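Local structure of alpha-1,2-mannosidase (Trichoderma reesei, 1HCU) at residues 250-255 and 321-326; 314-319 and 329-334. The protein is an alpha-1,2-mannosidase of glycosyl hydrolase family 47 that probably trims alpha-1,2-linked mannoses from high-mannose N-glycans, with calcium as cofactor. All blocks are in the same frame, centred on the assembly; numbering follows the deposited sequence.

Contact 1 (250-255 and 321-326); sequences YLIKMY and ILLNEQ
Leu322 meets Ile252 and Tyr255 where, in the (alpha/alpha)7 barrel of family 47, the last turn of helix 312-323 packs on the C-terminal half of helix 245-257. The CB of Leu322 is directed toward helix 245-257, and its CD2 touches both the carbonyl of Ile252, 3.7 Å from O, and that residue's side chain, 3.9 Å from CG1. A branched leucine suits the place because one methyl can fill the angle between backbone and side chain. Its own backbone also takes part: Leu322 O lies at the edge of the Tyr255 ring, near the ring plane, 4.0 Å from CE2. CG of Tyr255 is anti to the backbone N (chi1 180°), which carries the base of the ring toward helix 312-323, and the broad ring can reach both this carbonyl and a methyl of the next residue. That is Leu323, its CD2 3.9 Å from Tyr255 CE2, while its CD1 comes more loosely to Ile252 CD1. Lys266 of helix 263-280 touches both Tyr255 and Leu323, so a third helix borders this apolar patch. Before Glu325 N-caps the next helix, Asn324 turns the chain in a Schellman motif with positive phi (54°), its N bonded back to Ile321 O at 3.2 Å.

Contact 2 (314-319 and 329-334); sequences GNFILG and IDFGIK
Phe316 and Phe331 form an edge-to-face pair between two successive antiparallel helices, a helical hairpin of the (alpha/alpha)7 barrel. The edge of Phe331 is turned toward one face of Phe316, with the planes at 60° and the centroids 4.7 Å apart. Phe331 CD1 leads, 3.4 Å above the Phe316 plane and displaced toward the rim near CD2 and CE2, with CE1 beside it near CZ. In Phe331, CG anti to the backbone N (chi1 -172°) sets the base of the ring on the side of helix 312-323. Phenyl rings suit this pairing because weakly positive ring hydrogens can face the electron-rich face of a partner. Next to the rings the backbones come close: the axes of the two short segments approach to 7.2 Å, at 162° between their directions. Gly332 permits this: its CA rests 3.7 Å from Phe316 CB and 3.9 Å from Ile317 CG1, and a CB on it would collide with that CG1. Beyond the glycine, Ile317 CD1 and Ile333 CD1 meet at 3.8 Å, their side chains crossing obliquely; isoleucine suits both places, its CD1 giving the reach for an apolar meeting. Ile329 CG1 lies near Ile317 O. An alanine in place of Phe316 would probably leave the Phe331 edge without the face it packs on and open a gap beside Trp240, whose ring also meets Phe316. Helix 263-280 borders the aromatic side, with Ile277 touching both phenylalanines, and helix 393-405 borders the aliphatic side, where Val404 touches Ile317 and Ile329 and Ala401 touches Ile333.

How the contacts relate
From the N terminus, 250-255 comes first, on helix 245-257. The chain then runs through helix 263-280 and the antiparallel strands 281-282, 292-297 and 300-306 before reaching helix 312-323, which carries 314-319 and the start of 321-326, the rest of which forms the turn into helix 326-344. Contact 1 thus closes a loop of 65 residues. Contact 2 closes a short one, of nine residues, as the chain turns into helix 326-344. The segments alternate, so the two contacts cross rather than nest. Helix 312-323 is common to both and lies against helix 245-257 as well as helix 326-344. The contacts also touch directly: Ile252 CG1 of contact 1 lies 3.8 Å from Gly319 CA of contact 2.

Contact 1 (250-255 and 321-326)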
loop_
_atom_site.group_PDB
_atom_site.type_symbol
_atom_site.label_atom_id
_atom_site.label_comp_id
_atom_site.label_asym_id
_atom_site.label_seq_id
_atom_site.Cartn_x
_atom_site.Cartn_y
_atom_site.Cartn_z
ATOM N N TYR A 250 5.792 -6.555 4.408
ATOM C CA TYR A 250 5.699 -6.627 5.864
ATOM C C TYR A 250 6.821 -7.412 6.531
ATOM O O TYR A 250 7.070 -7.254 7.724
ATOM C CB TYR A 250 4.337 -7.190 6.298
ATOM C CG TYR A 250 3.232 -6.147 6.396
ATOM C CD1 TYR A 250 1.967 -6.481 6.900
ATOM C CD2 TYR A 250 3.433 -4.842 5.955
ATOM C CE1 TYR A 250 0.928 -5.538 6.949
ATOM C CE2 TYR A 250 2.399 -3.891 6.002
ATOM C CZ TYR A 250 1.156 -4.245 6.491
ATOM O OH TYR A 250 0.145 -3.314 6.476
ATOM N N LEU A 251 7.502 -8.250 5.761
ATOM C CA LEU A 251 8.603 -9.031 6.292
ATOM C C LEU A 251 9.699 -8.108 6.829
ATOM O O LEU A 251 10.134 -8.242 7.978
ATOM C CB LEU A 251 9.171 -9.927 5.200
ATOM C CG LEU A 251 9.048 -11.451 5.307
ATOM C CD1 LEU A 251 7.758 -11.899 5.935
ATOM C CD2 LEU A 251 9.183 -12.002 3.905
ATOM N N ILE A 252 10.138 -7.164 6.002
ATOM C CA ILE A 252 11.180 -6.236 6.422
ATOM C C ILE A 252 10.609 -5.168 7.360
ATOM O O ILE A 252 11.318 -4.660 8.232
ATOM C CB ILE A 252 11.845 -5.555 5.199
ATOM C CG1 ILE A 252 13.057 -4.725 5.638
ATOM C CG2 ILE A 252 10.833 -4.685 4.484
ATOM C CD1 ILE A 252 14.183 -5.539 6.233
ATOM N N LYS A 253 9.331 -4.835 7.199
ATOM C CA LYS A 253 8.736 -3.820 8.061
ATOM C C LYS A 253 8.584 -4.286 9.506
ATOM O O LYS A 253 8.635 -3.476 10.432
ATOM C CB LYS A 253 7.399 -3.336 7.490
ATOM C CG LYS A 253 7.587 -2.411 6.289
ATOM C CD LYS A 253 6.292 -1.746 5.849
ATOM C CE LYS A 253 6.543 -0.756 4.715
ATOM N NZ LYS A 253 5.278 -0.076 4.287
ATOM N N MET A 254 8.412 -5.591 9.695
ATOM C CA MET A 254 8.294 -6.163 11.029
ATOM C C MET A 254 9.661 -6.068 11.692
ATOM O O MET A 254 9.766 -5.916 12.913
ATOM C CB MET A 254 7.862 -7.637 10.960
ATOM C CG MET A 254 6.392 -7.858 10.642
ATOM S SD MET A 254 5.313 -6.786 11.651
ATOM C CE MET A 254 5.396 -7.595 13.230
ATOM N N TYR A 255 10.713 -6.148 10.880
ATOM C CA TYR A 255 12.076 -6.059 11.404
ATOM C C TYR A 255 12.341 -4.656 11.932
ATOM O O TYR A 255 13.131 -4.474 12.859
ATOM C CB TYR A 255 13.094 -6.398 10.315
ATOM C CG TYR A 255 14.537 -6.319 10.766
ATOM C CD1 TYR A 255 15.065 -7.237 11.681
ATOM C CD2 TYR A 255 15.387 -5.347 10.249
ATOM C CE1 TYR A 255 16.412 -7.185 12.062
ATOM C CE2 TYR A 255 16.728 -5.285 10.619
ATOM C CZ TYR A 255 17.235 -6.202 11.519
ATOM O OH TYR A 255 18.573 -6.119 11.856
ATOM N N ILE A 321 18.253 0.480 4.045
ATOM C CA ILE A 321 18.484 1.385 5.166
ATOM C C ILE A 321 18.632 0.561 6.444
ATOM O O ILE A 321 19.656 0.624 7.112
ATOM C CB ILE A 321 17.302 2.366 5.346
ATOM C CG1 ILE A 321 17.220 3.302 4.147
ATOM C CG2 ILE A 321 17.479 3.191 6.615
ATOM C CD1 ILE A 321 16.027 4.206 4.190
ATOM N N LEU A 322 17.602 -0.219 6.765
ATOM C CA LEU A 322 17.604 -1.057 7.961
ATOM C C LEU A 322 18.752 -2.056 8.023
ATOM O O LEU A 322 19.174 -2.446 9.107
ATOM C CB LEU A 322 16.283 -1.819 8.076
ATOM C CG LEU A 322 15.056 -1.155 8.710
ATOM C CD1 LEU A 322 15.002 0.316 8.386
ATOM C CD2 LEU A 322 13.800 -1.868 8.211
ATOM N N LEU A 323 19.265 -2.479 6.873
ATOM C CA LEU A 323 20.353 -3.456 6.876
ATOM C C LEU A 323 21.715 -2.897 6.504
ATOM O O LEU A 323 22.687 -3.643 6.450
ATOM C CB LEU A 323 20.019 -4.611 5.932
ATOM C CG LEU A 323 18.793 -5.418 6.338
ATOM C CD1 LEU A 323 18.432 -6.382 5.237
ATOM C CD2 LEU A 323 19.076 -6.145 7.654
ATOM N N ASN A 324 21.788 -1.591 6.257
ATOM C CA ASN A 324 23.046 -0.954 5.864
ATOM C C ASN A 324 23.665 -1.638 4.649
ATOM O O ASN A 324 24.883 -1.781 4.564
ATOM C CB ASN A 324 24.065 -0.971 7.008
ATOM C CG ASN A 324 23.664 -0.075 8.165
ATOM O OD1 ASN A 324 23.461 1.130 7.999
ATOM N ND2 ASN A 324 23.553 -0.660 9.352
ATOM N N GLU A 325 22.815 -2.060 3.716
ATOM C CA GLU A 325 23.253 -2.725 2.492
ATOM C C GLU A 325 22.970 -1.878 1.257
ATOM O O GLU A 325 21.835 -1.807 0.796
ATOM C CB GLU A 325 22.536 -4.071 2.334
ATOM C CG GLU A 325 23.035 -5.165 3.248
ATOM C CD GLU A 325 24.488 -5.511 2.988
ATOM O OE1 GLU A 325 24.879 -5.616 1.799
ATOM O OE2 GLU A 325 25.237 -5.687 3.972
ATOM N N GLN A 326 24.009 -1.258 0.717
ATOM C CA GLN A 326 23.893 -0.410 -0.470
ATOM C C GLN A 326 23.241 -1.108 -1.661
ATOM O O GLN A 326 22.520 -0.474 -2.434
ATOM C CB GLN A 326 25.278 0.085 -0.901
ATOM C CG GLN A 326 25.547 1.557 -0.637
ATOM C CD GLN A 326 24.530 2.481 -1.279
ATOM O OE1 GLN A 326 24.139 2.291 -2.419
ATOM N NE2 GLN A 326 24.116 3.494 -0.551
#

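Contact 2 (314-319 and 329-334)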
loop_
_atom_site.group_PDB
_atom_site.type_symbol
_atom_site.label_atom_id
_atom_site.label_comp_id
_atom_site.label_asym_id
_atom_site.label_seq_id
_atom_site.Cartn_x
_atom_site.Cartn_y
_atom_site.Cartn_z
ATOM N N GLY A 314 10.567 1.354 -3.151
ATOM C CA GLY A 314 10.654 1.856 -1.798
ATOM C C GLY A 314 10.962 0.749 -0.811
ATOM O O GLY A 314 11.679 0.972 0.171
ATOM N N ASN A 315 10.445 -0.449 -1.067
ATOM C CA ASN A 315 10.689 -1.548 -0.144
ATOM C C ASN A 315 12.160 -1.966 -0.107
ATOM O O ASN A 315 12.712 -2.165 0.977
ATOM C CB ASN A 315 9.809 -2.756 -0.481
ATOM C CG ASN A 315 9.644 -3.685 0.700
ATOM O OD1 ASN A 315 9.205 -3.263 1.774
ATOM N ND2 ASN A 315 9.990 -4.950 0.520
ATOM N N PHE A 316 12.790 -2.098 -1.278
ATOM C CA PHE A 316 14.204 -2.469 -1.336
ATOM C C PHE A 316 15.049 -1.398 -0.659
ATOM O O PHE A 316 16.030 -1.705 0.026
ATOM C CB PHE A 316 14.674 -2.651 -2.788
ATOM C CG PHE A 316 14.502 -4.053 -3.306
ATOM C CD1 PHE A 316 13.267 -4.497 -3.771
ATOM C CD2 PHE A 316 15.568 -4.945 -3.275
ATOM C CE1 PHE A 316 13.098 -5.809 -4.196
ATOM C CE2 PHE A 316 15.412 -6.268 -3.701
ATOM C CZ PHE A 316 14.172 -6.700 -4.162
ATOM N N ILE A 317 14.657 -0.142 -0.863
ATOM C CA ILE A 317 15.341 0.991 -0.260
ATOM C C ILE A 317 15.211 0.871 1.250
ATOM O O ILE A 317 16.217 0.958 1.967
ATOM C CB ILE A 317 14.735 2.343 -0.738
ATOM C CG1 ILE A 317 15.166 2.615 -2.180
ATOM C CG2 ILE A 317 15.180 3.481 0.170
ATOM C CD1 ILE A 317 14.420 3.740 -2.847
ATOM N N LEU A 318 13.987 0.650 1.735
ATOM C CA LEU A 318 13.775 0.508 3.174
ATOM C C LEU A 318 14.681 -0.573 3.744
ATOM O O LEU A 318 15.337 -0.371 4.771
ATOM C CB LEU A 318 12.326 0.157 3.481
ATOM C CG LEU A 318 12.022 -0.087 4.962
ATOM C CD1 LEU A 318 12.518 1.084 5.817
ATOM C CD2 LEU A 318 10.531 -0.269 5.130
ATOM N N GLY A 319 14.712 -1.719 3.065
ATOM C CA GLY A 319 15.549 -2.829 3.488
ATOM C C GLY A 319 17.020 -2.458 3.499
ATOM O O GLY A 319 17.755 -2.875 4.383
ATOM N N ILE A 329 19.638 -0.655 -1.717
ATOM C CA ILE A 329 19.310 0.726 -2.005
ATOM C C ILE A 329 19.481 0.985 -3.507
ATOM O O ILE A 329 18.583 1.535 -4.148
ATOM C CB ILE A 329 20.199 1.700 -1.196
ATOM C CG1 ILE A 329 19.925 1.515 0.310
ATOM C CG2 ILE A 329 19.930 3.133 -1.641
ATOM C CD1 ILE A 329 20.770 2.395 1.225
ATOM N N ASP A 330 20.613 0.574 -4.077
ATOM C CA ASP A 330 20.847 0.768 -5.509
ATOM C C ASP A 330 19.751 0.128 -6.350
ATOM O O ASP A 330 19.254 0.733 -7.308
ATOM C CB ASP A 330 22.186 0.164 -5.954
ATOM C CG ASP A 330 23.378 0.840 -5.322
ATOM O OD1 ASP A 330 23.238 1.988 -4.845
ATOM O OD2 ASP A 330 24.463 0.218 -5.316
ATOM N N PHE A 331 19.394 -1.108 -6.006
ATOM C CA PHE A 331 18.363 -1.821 -6.749
ATOM C C PHE A 331 17.024 -1.100 -6.613
ATOM O O PHE A 331 16.296 -0.958 -7.587
ATOM C CB PHE A 331 18.259 -3.277 -6.266
ATOM C CG PHE A 331 17.355 -4.124 -7.113
ATOM C CD1 PHE A 331 16.084 -4.460 -6.673
ATOM C CD2 PHE A 331 17.756 -4.539 -8.377
ATOM C CE1 PHE A 331 15.220 -5.195 -7.481
ATOM C CE2 PHE A 331 16.898 -5.278 -9.197
ATOM C CZ PHE A 331 15.629 -5.605 -8.749
ATOM N N GLY A 332 16.717 -0.624 -5.409
ATOM C CA GLY A 332 15.473 0.097 -5.200
ATOM C C GLY A 332 15.414 1.391 -6.005
ATOM O O GLY A 332 14.369 1.738 -6.556
ATOM N N ILE A 333 16.535 2.110 -6.070
ATOM C CA ILE A 333 16.612 3.362 -6.825
ATOM C C ILE A 333 16.338 3.098 -8.309
ATOM O O ILE A 333 15.640 3.865 -8.976
ATOM C CB ILE A 333 18.018 4.020 -6.694
ATOM C CG1 ILE A 333 18.237 4.515 -5.261
ATOM C CG2 ILE A 333 18.157 5.184 -7.661
ATOM C CD1 ILE A 333 17.189 5.505 -4.791
ATOM N N LYS A 334 16.891 2.002 -8.814
ATOM C CA LYS A 334 16.720 1.618 -10.208
ATOM C C LYS A 334 15.252 1.296 -10.466
ATOM O O LYS A 334 14.696 1.642 -11.507
ATOM C CB LYS A 334 17.602 0.399 -10.524
ATOM C CG LYS A 334 17.438 -0.174 -11.926
ATOM C CD LYS A 334 17.671 0.895 -12.986
ATOM C CE LYS A 334 17.277 0.421 -14.373
ATOM N NZ LYS A 334 18.298 -0.457 -15.010
#